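Local coordinates for protein tapirin (Caldicellulosiruptor hydrothermalis, PDB 6N2C) that probably binds cellulose through its C-terminal beta-helix domain, which carries a zinc ion, and may help cells adhere to it, at residues P558-D561 against Y562-K566; V516-K519 against S520-V524; N425-S428 against G429-N432. All blocks are in the same frame, centred on the assembly; numbering follows the deposited sequence.

Overall arrangement
Contacts 1 and 2 lie together at one end of the beta-helix, with centres 18 Å apart, while contact 3 belongs to the other end, its centre 74 Å from that of contact 1 and 68 Å from that of contact 2. The first two are joined by apolar packing: Leu559 CD2 of the helix in contact 1 comes within 3.9 Å of Ile517 CD1, on the strand of contact 2, and Leu563 CD1 also packs against Ile517. The zinc ion, held by His530, Asp532 and Glu551, is nearer to contact 2, where the side chain of Val516 is about 12 Å from that of Asp532. Contacts 1 and 3 lie away from the metal.

Contact 1. Residues P558-D561 against Y562-K566; sequences PLID and YLLSK
Leu564 reaches back to Ile560 because its chi1 of -74° sets CG opposite the carbonyl carbon and brings CD1 to within 3.8 Å of Ile560 CG2. The two side chains run alongside one another, the usual i to i+4 pairing along an alpha-helix. Leu563 has the same kind of first torsion, and its CG rests 3.3 Å from Leu559 O, while Leu559 CG and Leu563 CD1 make a looser apolar contact. Beneath these side chains the backbone bonds run regularly: Tyr562 N to Pro558 O, Leu563 N to Leu559 O at 2.9 Å and nearly straight (168°), Leu564 N to Ile560 O, and Ser565 N to Asp561 O.

The last turn is tied off through Tyr562 O, which accepts two bonds, from Ser565 OG at 2.8 Å and from Lys566 N at 3.1 Å, just where Lys566 leaves helical geometry. The lysine also folds its CG over one face of the Tyr562 ring, 3.7 Å above the plane and displaced toward the rim. Tyr562 OH is hydrogen-bonded to Glu473, and Asp561 OD1 takes a bond from Gln557 one turn earlier.

Helix 557-565 thus turns its apolar side to the protein: Ile560 packs on Arg554 and Met555 in the preceding loop, while Leu559 and Leu563 face strand 483-488, and Leu559 reaches on to Phe515 of strand 513-518.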
loop_
_atom_site.group_PDB
_atom_site.type_symbol
_atom_site.label_atom_id
_atom_site.label_comp_id
_atom_site.label_asym_id
_atom_site.label_seq_id
_atom_site.Cartn_x
_atom_site.Cartn_y
_atom_site.Cartn_z
ATOM N N PRO A 558 -11.518 -23.418 21.950
ATOM C CA PRO A 558 -12.497 -23.095 23.008
ATOM C C PRO A 558 -12.695 -21.566 23.124
ATOM O O PRO A 558 -13.809 -21.088 23.423
ATOM C CB PRO A 558 -11.876 -23.595 24.279
ATOM C CG PRO A 558 -10.725 -24.459 23.858
ATOM C CD PRO A 558 -10.410 -24.266 22.459
ATOM N N LEU A 559 -11.659 -20.835 22.742
ATOM C CA LEU A 559 -11.798 -19.335 22.756
ATOM C C LEU A 559 -12.630 -18.916 21.569
ATOM O O LEU A 559 -13.501 -18.067 21.728
ATOM C CB LEU A 559 -10.418 -18.656 22.842
ATOM C CG LEU A 559 -10.365 -17.107 22.755
ATOM C CD1 LEU A 559 -11.060 -16.612 24.039
ATOM C CD2 LEU A 559 -8.914 -16.687 22.711
ATOM N N ILE A 560 -12.419 -19.446 20.357
ATOM C CA ILE A 560 -13.192 -19.138 19.217
ATOM C C ILE A 560 -14.685 -19.493 19.480
ATOM O O ILE A 560 -15.625 -18.720 19.231
ATOM C CB ILE A 560 -12.718 -19.894 17.997
ATOM C CG1 ILE A 560 -11.304 -19.421 17.565
ATOM C CG2 ILE A 560 -13.686 -19.825 16.833
ATOM C CD1 ILE A 560 -10.687 -20.222 16.518
ATOM N N ASP A 561 -14.896 -20.688 20.037
ATOM C CA ASP A 561 -16.266 -21.120 20.322
ATOM C C ASP A 561 -16.962 -20.121 21.288
ATOM O O ASP A 561 -18.131 -19.789 21.083
ATOM C CB ASP A 561 -16.284 -22.486 21.000
ATOM C CG ASP A 561 -15.827 -23.612 20.054
ATOM O OD1 ASP A 561 -15.692 -23.454 18.834
ATOM O OD2 ASP A 561 -15.640 -24.634 20.647
ATOM N N TYR A 562 -16.257 -19.670 22.301
ATOM C CA TYR A 562 -16.788 -18.666 23.210
ATOM C C TYR A 562 -17.131 -17.368 22.502
ATOM O O TYR A 562 -18.299 -16.825 22.611
ATOM C CB TYR A 562 -15.858 -18.359 24.355
ATOM C CG TYR A 562 -16.336 -17.316 25.310
ATOM C CD1 TYR A 562 -17.289 -17.614 26.300
ATOM C CD2 TYR A 562 -15.971 -15.975 25.166
ATOM C CE1 TYR A 562 -17.743 -16.629 27.157
ATOM C CE2 TYR A 562 -16.478 -14.970 25.963
ATOM C CZ TYR A 562 -17.313 -15.302 27.000
ATOM O OH TYR A 562 -17.807 -14.344 27.788
ATOM N N LEU A 563 -16.198 -16.875 21.714
ATOM C CA LEU A 563 -16.455 -15.641 21.008
ATOM C C LEU A 563 -17.632 -15.731 20.037
ATOM O O LEU A 563 -18.408 -14.758 19.888
ATOM C CB LEU A 563 -15.258 -15.157 20.223
ATOM C CG LEU A 563 -14.043 -14.824 21.102
ATOM C CD1 LEU A 563 -12.773 -14.592 20.257
ATOM C CD2 LEU A 563 -14.225 -13.646 22.025
ATOM N N LEU A 564 -17.799 -16.860 19.396
ATOM C CA LEU A 564 -18.868 -17.060 18.510
ATOM C C LEU A 564 -20.208 -17.129 19.314
ATOM O O LEU A 564 -21.211 -16.573 18.819
ATOM C CB LEU A 564 -18.723 -18.405 17.740
ATOM C CG LEU A 564 -17.655 -18.448 16.641
ATOM C CD1 LEU A 564 -17.419 -19.854 16.057
ATOM C CD2 LEU A 564 -18.065 -17.598 15.481
ATOM N N SER A 565 -20.193 -17.787 20.461
ATOM C CA SER A 565 -21.412 -17.952 21.254
ATOM C C SER A 565 -21.958 -16.624 21.727
ATOM O O SER A 565 -23.185 -16.452 21.813
ATOM C CB SER A 565 -21.215 -18.874 22.431
ATOM O OG SER A 565 -20.464 -18.301 23.505
ATOM N N LYS A 566 -21.056 -15.675 21.943
ATOM C CA LYS A 566 -21.407 -14.345 22.361
ATOM C C LYS A 566 -21.559 -13.367 21.232
ATOM O O LYS A 566 -21.874 -12.186 21.477
ATOM C CB LYS A 566 -20.423 -13.832 23.372
ATOM C CG LYS A 566 -20.171 -14.649 24.622
ATOM C CD LYS A 566 -21.461 -15.132 25.322
ATOM C CE LYS A 566 -21.163 -15.646 26.700
ATOM N NZ LYS A 566 -22.299 -16.475 27.171
#

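Contact 2. Residues V516-K519 against S520-V524; sequences VITK and SGINV. With EDO (1,2-ethanediol), chain D.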
loop_
_atom_site.group_PDB
_atom_site.type_symbol
_atom_site.label_atom_id
_atom_site.label_comp_id
_atom_site.label_asym_id
_atom_site.label_seq_id
_atom_site.Cartn_x
_atom_site.Cartn_y
_atom_site.Cartn_z
ATOM N N VAL A 516 -5.582 -11.942 23.510
ATOM C CA VAL A 516 -6.297 -10.815 24.132
ATOM C C VAL A 516 -7.347 -10.251 23.223
ATOM O O VAL A 516 -7.066 -9.891 22.074
ATOM C CB VAL A 516 -5.315 -9.739 24.614
ATOM C CG1 VAL A 516 -6.085 -8.639 25.317
ATOM C CG2 VAL A 516 -4.306 -10.291 25.545
ATOM N N ILE A 517 -8.603 -10.187 23.702
ATOM C CA ILE A 517 -9.682 -9.595 22.971
ATOM C C ILE A 517 -10.366 -8.610 23.913
ATOM O O ILE A 517 -10.942 -9.083 24.929
ATOM C CB ILE A 517 -10.689 -10.610 22.470
ATOM C CG1 ILE A 517 -10.017 -11.683 21.563
ATOM C CG2 ILE A 517 -11.776 -9.872 21.644
ATOM C CD1 ILE A 517 -9.516 -12.884 22.365
ATOM N N THR A 518 -10.346 -7.318 23.606
ATOM C CA THR A 518 -10.729 -6.353 24.677
ATOM C C THR A 518 -11.395 -5.129 24.169
ATOM O O THR A 518 -11.208 -4.743 23.007
ATOM C CB THR A 518 -9.532 -5.926 25.485
ATOM O OG1 THR A 518 -9.959 -5.001 26.531
ATOM C CG2 THR A 518 -8.461 -5.235 24.676
ATOM N N LYS A 519 -12.386 -4.636 24.946
ATOM C CA LYS A 519 -13.016 -3.356 24.622
ATOM C C LYS A 519 -12.139 -2.169 24.948
ATOM O O LYS A 519 -12.405 -1.058 24.497
ATOM C CB LYS A 519 -14.287 -3.179 25.410
ATOM C CG LYS A 519 -15.409 -4.034 25.009
ATOM C CD LYS A 519 -16.843 -3.417 25.294
ATOM C CE LYS A 519 -17.147 -3.354 26.760
ATOM N NZ LYS A 519 -18.637 -3.281 27.042
ATOM N N SER A 520 -11.106 -2.338 25.735
ATOM C CA SER A 520 -10.086 -1.321 26.023
ATOM C C SER A 520 -9.094 -1.251 24.862
ATOM O O SER A 520 -9.250 -1.964 23.854
ATOM C CB SER A 520 -9.328 -1.606 27.370
ATOM O OG SER A 520 -8.475 -2.767 27.326
ATOM N N GLY A 521 -8.086 -0.406 25.022
ATOM C CA GLY A 521 -6.862 -0.590 24.251
ATOM C C GLY A 521 -5.971 -1.644 24.873
ATOM O O GLY A 521 -6.347 -2.252 25.868
ATOM N N ILE A 522 -4.857 -1.873 24.262
ATOM C CA ILE A 522 -3.807 -2.773 24.713
ATOM C C ILE A 522 -2.501 -2.075 24.685
ATOM O O ILE A 522 -2.032 -1.711 23.634
ATOM C CB ILE A 522 -3.682 -4.089 23.903
ATOM C CG1 ILE A 522 -4.970 -4.887 23.955
ATOM C CG2 ILE A 522 -2.550 -4.925 24.456
ATOM C CD1 ILE A 522 -5.110 -6.036 22.958
ATOM N N ASN A 523 -1.886 -1.872 25.873
ATOM C CA ASN A 523 -0.532 -1.344 25.926
ATOM C C ASN A 523 0.360 -2.436 26.287
ATOM O O ASN A 523 0.292 -2.937 27.427
ATOM C CB ASN A 523 -0.484 -0.241 27.012
ATOM C CG ASN A 523 -1.388 0.920 26.689
ATOM O OD1 ASN A 523 -1.537 1.301 25.497
ATOM N ND2 ASN A 523 -2.063 1.479 27.732
ATOM N N VAL A 524 1.201 -2.838 25.364
ATOM C CA VAL A 524 2.079 -3.970 25.552
ATOM C C VAL A 524 3.324 -3.539 26.343
ATOM O O VAL A 524 4.008 -2.564 25.996
ATOM C CB VAL A 524 2.518 -4.571 24.263
ATOM C CG1 VAL A 524 3.335 -5.842 24.502
ATOM C CG2 VAL A 524 1.298 -4.943 23.409
HETATM C C1 EDO D . -4.281 -0.788 28.289
HETATM O O1 EDO D . -3.480 -1.943 28.320
HETATM C C2 EDO D . -5.656 -1.065 28.918
HETATM O O2 EDO D . -5.585 -1.519 30.283
#
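Val516 and Thr518 turn their side chains toward Ile522 from strand 513-518, and the chain bends at Lys519 (phi -74°, psi -16°) before Ser520 and Gly521 carry it, extended again, into strand 522-524. This is a corner of the beta-helix, where one strand hands over to the next around the coil. Ile522 CD1 meets Val516 CG1 at 3.6 Å, the two side chains overlapping while they head opposite ways. Thr518 CG2 lies 3.6 Å from Ile522 CG1, and Ile499 and Phe500 of helix 494-500 pack on Val516 and Ile522 respectively.

With chi1 at 69°, Ser520 OG sits between its backbone N and carbonyl carbon, turned toward Thr518. It donates to Gly521 O at 2.6 Å, in the carbonyl plane and on a lone pair, and is 2.8 Å from Thr518 OG1; that second bond remains open, since Ser488 O, in a weak bond, can take the same threonine proton. Replacing Ser520 by alanine removes the hydroxyl and is likely to leave Gly521 O without this donor. Lys519 NZ bonds to Ile471 O. Beside the bend, 1,2-ethanediol, probably from the crystallisation liquor, accepts through O1 from Asn523 N at 2.9 Å.

Contact 3. Residues N425-S428 against G429-N432; sequences NIPS and GIRN
Ile426 and Ile430 meet across this loop, CG2 of the first 3.8 Å from CG1 of the second. Ile426 also touches Arg431, its CD1 coming 4.0 Å from Arg431 CD, so the aliphatic part of the arginine lies over the isoleucine; both partners are set roughly perpendicular to it. Pro427 adds a looser touch, ring CD to Ile430 CG1. That CG1 is set between the backbone N and the carbonyl carbon (chi1 58°), a placing that brings it close to both Ile426 and Pro427 O.

Around this apolar patch the backbone folds as a type I turn: Ile430 N donates to Pro427 O at 3.1 Å, from above the carbonyl plane by 42° and so away from the lone pairs. A second, weak bond extends it, from Arg431 N to Ser428 O at 3.4 Å. Ser428 O also accepts from a water 2.8 Å away, and that water in turn accepts from Asn432 N, tying the turn to the residue beyond it.

Further out, Pro427 packs on Leu405, in the loop after strand 400-403, and Arg431 on Ile422, earlier in the same connection from strand 416-419 to strand 434-436, near the end of the beta-helix far from the zinc site. The turn thus rests on main-chain bonds and apolar contact, and side-chain charge probably plays little part within it.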
loop_
_atom_site.group_PDB
_atom_site.type_symbol
_atom_site.label_atom_id
_atom_site.label_comp_id
_atom_site.label_asym_id
_atom_site.label_seq_id
_atom_site.Cartn_x
_atom_site.Cartn_y
_atom_site.Cartn_z
ATOM N N ASN A 425 6.266 26.642 -34.310
ATOM C CA ASN A 425 7.651 26.905 -33.879
ATOM C C ASN A 425 8.391 25.606 -33.356
ATOM O O ASN A 425 9.228 25.678 -32.450
ATOM C CB ASN A 425 7.679 27.959 -32.798
ATOM C CG ASN A 425 7.059 29.285 -33.241
ATOM O OD1 ASN A 425 7.124 29.637 -34.401
ATOM N ND2 ASN A 425 6.359 29.928 -32.318
ATOM N N ILE A 426 8.054 24.473 -33.937
ATOM C CA ILE A 426 8.764 23.183 -33.605
ATOM C C ILE A 426 10.199 23.284 -34.204
ATOM O O ILE A 426 10.347 23.710 -35.333
ATOM C CB ILE A 426 8.088 22.011 -34.208
ATOM C CG1 ILE A 426 6.674 21.861 -33.568
ATOM C CG2 ILE A 426 8.899 20.730 -33.921
ATOM C CD1 ILE A 426 5.738 20.925 -34.317
ATOM N N PRO A 427 11.237 22.847 -33.447
ATOM C CA PRO A 427 12.564 22.829 -34.059
ATOM C C PRO A 427 12.643 21.955 -35.295
ATOM O O PRO A 427 12.106 20.872 -35.320
ATOM C CB PRO A 427 13.468 22.206 -32.964
ATOM C CG PRO A 427 12.787 22.497 -31.692
ATOM C CD PRO A 427 11.284 22.506 -32.015
ATOM N N SER A 428 13.374 22.414 -36.319
ATOM C CA SER A 428 13.303 21.739 -37.588
ATOM C C SER A 428 13.733 20.279 -37.513
ATOM O O SER A 428 13.261 19.468 -38.317
ATOM C CB SER A 428 14.159 22.491 -38.644
ATOM O OG SER A 428 15.517 22.546 -38.191
ATOM N N GLY A 429 14.664 19.958 -36.656
ATOM C CA GLY A 429 15.173 18.574 -36.549
ATOM C C GLY A 429 14.218 17.535 -35.939
ATOM O O GLY A 429 14.444 16.346 -36.073
ATOM N N ILE A 430 13.125 17.993 -35.339
ATOM C CA ILE A 430 12.034 17.045 -34.907
ATOM C C ILE A 430 10.700 17.288 -35.542
ATOM O O ILE A 430 9.737 16.587 -35.253
ATOM C CB ILE A 430 11.879 16.963 -33.392
ATOM C CG1 ILE A 430 11.592 18.331 -32.787
ATOM C CG2 ILE A 430 13.128 16.320 -32.816
ATOM C CD1 ILE A 430 11.111 18.224 -31.377
ATOM N N ARG A 431 10.641 18.201 -36.519
ATOM C CA ARG A 431 9.372 18.511 -37.138
ATOM C C ARG A 431 8.770 17.307 -37.782
ATOM O O ARG A 431 7.532 17.118 -37.733
ATOM C CB ARG A 431 9.503 19.721 -38.099
ATOM C CG ARG A 431 8.240 19.987 -38.900
ATOM C CD ARG A 431 7.087 20.540 -38.051
ATOM N NE ARG A 431 5.863 20.656 -38.849
ATOM C CZ ARG A 431 5.099 19.622 -39.282
ATOM N NH1 ARG A 431 5.368 18.314 -39.016
ATOM N NH2 ARG A 431 4.032 19.895 -40.046
ATOM N N ASN A 432 9.658 16.463 -38.315
ATOM C CA ASN A 432 9.307 15.225 -39.017
ATOM C C ASN A 432 8.410 14.294 -38.212
ATOM O O ASN A 432 7.565 13.617 -38.777
ATOM C CB ASN A 432 10.548 14.420 -39.517
ATOM C CG ASN A 432 11.383 13.771 -38.407
ATOM O OD1 ASN A 432 11.873 14.431 -37.474
ATOM N ND2 ASN A 432 11.622 12.453 -38.547
HETATM O O HOH W 1 12.400 16.857 -38.892
#